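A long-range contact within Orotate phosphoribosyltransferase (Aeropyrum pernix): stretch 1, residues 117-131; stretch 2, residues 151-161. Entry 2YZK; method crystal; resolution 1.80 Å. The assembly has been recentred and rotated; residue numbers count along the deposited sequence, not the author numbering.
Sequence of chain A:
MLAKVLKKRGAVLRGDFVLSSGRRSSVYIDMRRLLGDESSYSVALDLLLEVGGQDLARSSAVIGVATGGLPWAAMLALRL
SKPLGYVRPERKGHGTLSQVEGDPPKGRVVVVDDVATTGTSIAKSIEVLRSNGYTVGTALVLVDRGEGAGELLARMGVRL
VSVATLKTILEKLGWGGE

Stretch 1 (117-131) TTGTSIAKSIEVLRS
Stretch 2 (151-161) ELLARMGVRLV

The polar link between the stretches comes from Arg 130. Arg 130 NH1 donates to the backbone O of Met 156 at 2.8 Å, with an N-H...O angle of 157°. Arg 130 NH2 makes two weak hydrogen bonds, 3.2 Å to Met 156 O and 3.3 Å to Gly 157 O. Both carbonyl oxygens lie at the guanidinium edge, near its plane, where the N-H groups point. The side chain reaches them nearly extended: chi1 is m at -72°, chi2 and chi3 are t, and chi4 is 164°. Arg 130 NH2 also lies 3.4 Å from Val 158 CG2.

These acceptors belong to a tight bend. Stretch 2 begins as helix at Glu 151, continuing from earlier in the chain. A type I turn runs from Ala 154 to Gly 157, with Gly 157 N bonded to Ala 154 O at 3.3 Å. Leu 153 O accepts from Met 156 N at 3.0 Å and from Val 158 N at 2.9 Å. Gly 157 has phi/psi 65/36, and its positive phi favours glycine. Residues 159-161 are strand, continuing later in the chain.

Stretch 1 is loop, then helix from Thr 120. Gly 119 is the N-cap residue, at phi/psi 94/-12. Gly 119 O accepts from Ala 123 N at 2.9 Å, the first of a series of i to i+4 bonds. A CB here would be jammed against the preceding carbonyl O and would lie 3.8 Å from Leu 152 CD2. At the start of the helix, Thr 118 OG1 and Thr 120 OG1 share a hydrogen bond of 2.7 Å; both chi1 are p.

The register advances in the same sense along both stretches. CA-CA distances are 6.4 Å for Gly 119-Leu 152, 6.5 Å for Ala 123-Leu 153 and 8.5 Å for Ile 126-Val 158.

Apolar packing fills the space between. The side chains of Ile 122, Ala 123 and Ile 126 are all hydrocarbon, so they meet their apolar partners by van der Waals contact. Met 156, a selenomethionine, has the largest area covered by the other stretch. Its chi angles are 65°, -177° and -84°. Met 156 SE lies 3.6 Å from Ala 123 CB, and Met 156 CE lies 3.3 Å from Ile 126 CG2. The small Ala 123 also meets Leu 152, CB to CD2 at 3.8 Å. Leu 152 (t, t) places CD1 3.8 Å from Thr 120 CG2.

Ile 122 (m, t) packs CG2 on Leu 153 CD2 at 3.9 Å. Ile 126 (m, m) sets CG2 4.0 Å from Val 158 CG2. Farther out, Ile 122 CD1 approaches Leu 160 CD1 at 4.4 Å. The contact buries 494 Å² in total.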

# COMPACT_ATOMS: atom_id res chain seq x y z
N THR A 117 -17.33 5.19 2.14
CA THR A 117 -18.34 5.87 1.35
C THR A 117 -19.65 5.10 1.48
O THR A 117 -20.39 5.30 2.43
CB THR A 117 -17.91 5.98 -0.13
OG1 THR A 117 -17.70 4.67 -0.68
CG2 THR A 117 -16.61 6.77 -0.25
N THR A 118 -19.92 4.20 0.54
CA THR A 118 -21.14 3.41 0.59
C THR A 118 -20.96 2.17 1.47
O THR A 118 -21.92 1.59 1.95
CB THR A 118 -21.58 2.95 -0.81
OG1 THR A 118 -20.54 2.14 -1.38
CG2 THR A 118 -21.84 4.14 -1.71
N GLY A 119 -19.70 1.79 1.67
CA GLY A 119 -19.39 0.63 2.48
C GLY A 119 -19.25 -0.64 1.66
O GLY A 119 -18.77 -1.66 2.16
N THR A 120 -19.65 -0.59 0.39
CA THR A 120 -19.57 -1.77 -0.47
C THR A 120 -18.15 -2.26 -0.75
O THR A 120 -17.93 -3.47 -0.87
CB THR A 120 -20.29 -1.52 -1.83
OG1 THR A 120 -19.84 -0.29 -2.41
CG2 THR A 120 -21.79 -1.46 -1.63
N SER A 121 -17.18 -1.35 -0.85
CA SER A 121 -15.81 -1.76 -1.10
C SER A 121 -15.29 -2.55 0.10
O SER A 121 -14.56 -3.53 -0.05
CB SER A 121 -14.91 -0.55 -1.36
OG SER A 121 -14.90 0.34 -0.25
N ILE A 122 -15.68 -2.11 1.29
CA ILE A 122 -15.27 -2.79 2.51
C ILE A 122 -16.00 -4.12 2.61
O ILE A 122 -15.41 -5.14 2.97
CB ILE A 122 -15.58 -1.92 3.75
CG1 ILE A 122 -14.77 -0.62 3.66
CG2 ILE A 122 -15.24 -2.68 5.03
CD1 ILE A 122 -15.12 0.49 4.64
N ALA A 123 -17.29 -4.11 2.28
CA ALA A 123 -18.11 -5.32 2.32
C ALA A 123 -17.51 -6.42 1.45
O ALA A 123 -17.49 -7.59 1.85
CB ALA A 123 -19.53 -4.99 1.84
N LYS A 124 -17.04 -6.05 0.26
CA LYS A 124 -16.43 -7.01 -0.65
C LYS A 124 -15.18 -7.64 -0.03
O LYS A 124 -14.96 -8.85 -0.14
CB LYS A 124 -16.07 -6.34 -1.98
CG LYS A 124 -17.28 -5.96 -2.83
CD LYS A 124 -16.86 -5.45 -4.21
CE LYS A 124 -18.07 -5.29 -5.13
NZ LYS A 124 -17.70 -5.03 -6.55
N SER A 125 -14.38 -6.82 0.64
CA SER A 125 -13.16 -7.33 1.27
C SER A 125 -13.53 -8.30 2.39
O SER A 125 -12.85 -9.32 2.60
CB SER A 125 -12.33 -6.18 1.83
OG SER A 125 -11.96 -5.29 0.79
N ILE A 126 -14.60 -7.99 3.12
CA ILE A 126 -15.06 -8.84 4.21
C ILE A 126 -15.48 -10.21 3.67
O ILE A 126 -15.18 -11.24 4.26
CB ILE A 126 -16.25 -8.22 4.96
CG1 ILE A 126 -15.86 -6.86 5.54
CG2 ILE A 126 -16.72 -9.16 6.06
CD1 ILE A 126 -14.93 -6.92 6.75
N GLU A 127 -16.20 -10.21 2.55
CA GLU A 127 -16.64 -11.47 1.96
C GLU A 127 -15.46 -12.34 1.55
O GLU A 127 -15.47 -13.55 1.77
CB GLU A 127 -17.57 -11.20 0.77
CG GLU A 127 -18.89 -10.54 1.19
CD GLU A 127 -19.87 -10.39 0.04
OE1 GLU A 127 -19.49 -9.80 -1.00
OE2 GLU A 127 -21.03 -10.85 0.18
N VAL A 128 -14.43 -11.73 0.97
CA VAL A 128 -13.24 -12.47 0.56
C VAL A 128 -12.55 -13.05 1.79
O VAL A 128 -12.15 -14.21 1.80
CB VAL A 128 -12.26 -11.56 -0.21
CG1 VAL A 128 -10.97 -12.30 -0.51
CG2 VAL A 128 -12.91 -11.10 -1.51
N LEU A 129 -12.41 -12.25 2.83
CA LEU A 129 -11.77 -12.72 4.05
C LEU A 129 -12.52 -13.89 4.69
O LEU A 129 -11.92 -14.91 5.04
CB LEU A 129 -11.67 -11.57 5.06
CG LEU A 129 -10.63 -10.51 4.71
CD1 LEU A 129 -10.88 -9.26 5.54
CD2 LEU A 129 -9.24 -11.07 4.98
N ARG A 130 -13.84 -13.75 4.84
CA ARG A 130 -14.65 -14.79 5.46
C ARG A 130 -14.66 -16.09 4.68
O ARG A 130 -14.75 -17.18 5.26
CB ARG A 130 -16.08 -14.29 5.68
CG ARG A 130 -16.17 -13.26 6.79
CD ARG A 130 -17.58 -12.83 7.08
NE ARG A 130 -17.63 -11.92 8.22
CZ ARG A 130 -18.66 -11.15 8.53
NH1 ARG A 130 -19.75 -11.15 7.77
NH2 ARG A 130 -18.59 -10.35 9.59
N SER A 131 -14.57 -15.98 3.36
CA SER A 131 -14.56 -17.16 2.49
C SER A 131 -13.20 -17.84 2.48
O SER A 131 -13.08 -18.99 2.05
CB SER A 131 -14.94 -16.76 1.06
OG SER A 131 -16.27 -16.28 1.00
N GLU A 151 -24.34 1.41 8.30
CA GLU A 151 -25.57 0.63 8.30
C GLU A 151 -25.43 -0.63 7.44
O GLU A 151 -25.90 -1.71 7.83
CB GLU A 151 -26.73 1.47 7.77
CG GLU A 151 -27.17 2.63 8.66
CD GLU A 151 -26.09 3.68 8.85
OE1 GLU A 151 -25.36 3.98 7.88
OE2 GLU A 151 -25.99 4.22 9.97
N LEU A 152 -24.80 -0.48 6.28
CA LEU A 152 -24.61 -1.60 5.37
C LEU A 152 -23.74 -2.66 6.02
O LEU A 152 -24.06 -3.85 5.98
CB LEU A 152 -23.99 -1.12 4.06
CG LEU A 152 -23.75 -2.16 2.96
CD1 LEU A 152 -23.82 -1.49 1.59
CD2 LEU A 152 -22.40 -2.83 3.15
N LEU A 153 -22.64 -2.24 6.64
CA LEU A 153 -21.74 -3.18 7.29
C LEU A 153 -22.37 -3.82 8.52
O LEU A 153 -22.12 -4.98 8.83
CB LEU A 153 -20.42 -2.48 7.66
CG LEU A 153 -19.56 -2.10 6.45
CD1 LEU A 153 -18.43 -1.19 6.89
CD2 LEU A 153 -19.02 -3.36 5.78
N ALA A 154 -23.21 -3.06 9.22
CA ALA A 154 -23.87 -3.57 10.41
C ALA A 154 -24.76 -4.74 10.04
O ALA A 154 -24.93 -5.68 10.82
CB ALA A 154 -24.70 -2.48 11.08
N ARG A 155 -25.33 -4.69 8.84
CA ARG A 155 -26.22 -5.75 8.37
C ARG A 155 -25.49 -7.04 8.01
O ARG A 155 -26.13 -8.06 7.78
CB ARG A 155 -27.04 -5.26 7.17
CG ARG A 155 -28.17 -4.31 7.56
CD ARG A 155 -29.16 -4.10 6.42
NE ARG A 155 -28.62 -3.27 5.34
CZ ARG A 155 -28.34 -1.97 5.46
NH1 ARG A 155 -28.54 -1.35 6.62
NH2 ARG A 155 -27.87 -1.30 4.42
N MSE A 156 -24.16 -6.99 7.97
CA MSE A 156 -23.40 -8.20 7.68
C MSE A 156 -22.44 -8.50 8.83
O MSE A 156 -21.38 -9.08 8.65
CB MSE A 156 -22.64 -8.09 6.35
CG MSE A 156 -21.54 -7.04 6.27
SE MSE A 156 -20.82 -7.01 4.59
CE MSE A 156 -19.61 -8.34 4.71
N GLY A 157 -22.85 -8.08 10.03
CA GLY A 157 -22.07 -8.34 11.23
C GLY A 157 -20.71 -7.68 11.33
O GLY A 157 -19.77 -8.26 11.88
N VAL A 158 -20.60 -6.46 10.82
CA VAL A 158 -19.34 -5.73 10.89
C VAL A 158 -19.57 -4.34 11.49
O VAL A 158 -20.47 -3.61 11.07
CB VAL A 158 -18.71 -5.60 9.49
CG1 VAL A 158 -17.45 -4.75 9.57
CG2 VAL A 158 -18.38 -6.99 8.93
N ARG A 159 -18.75 -4.00 12.48
CA ARG A 159 -18.85 -2.71 13.15
C ARG A 159 -17.85 -1.74 12.53
O ARG A 159 -16.64 -1.98 12.57
CB ARG A 159 -18.54 -2.86 14.64
CG ARG A 159 -18.61 -1.54 15.42
CD ARG A 159 -18.00 -1.65 16.81
NE ARG A 159 -16.60 -2.06 16.74
CZ ARG A 159 -15.67 -1.74 17.63
NH1 ARG A 159 -15.99 -0.99 18.68
NH2 ARG A 159 -14.42 -2.16 17.48
N LEU A 160 -18.35 -0.65 11.96
CA LEU A 160 -17.49 0.35 11.35
C LEU A 160 -17.08 1.37 12.41
O LEU A 160 -17.93 1.87 13.15
CB LEU A 160 -18.22 1.08 10.21
CG LEU A 160 -17.48 2.26 9.55
CD1 LEU A 160 -16.30 1.72 8.75
CD2 LEU A 160 -18.42 3.03 8.64
N VAL A 161 -15.79 1.65 12.48
CA VAL A 161 -15.27 2.64 13.42
C VAL A 161 -14.45 3.64 12.60
O VAL A 161 -13.71 3.25 11.70
CB VAL A 161 -14.37 1.99 14.49
CG1 VAL A 161 -13.83 3.06 15.43
CG2 VAL A 161 -15.16 0.95 15.28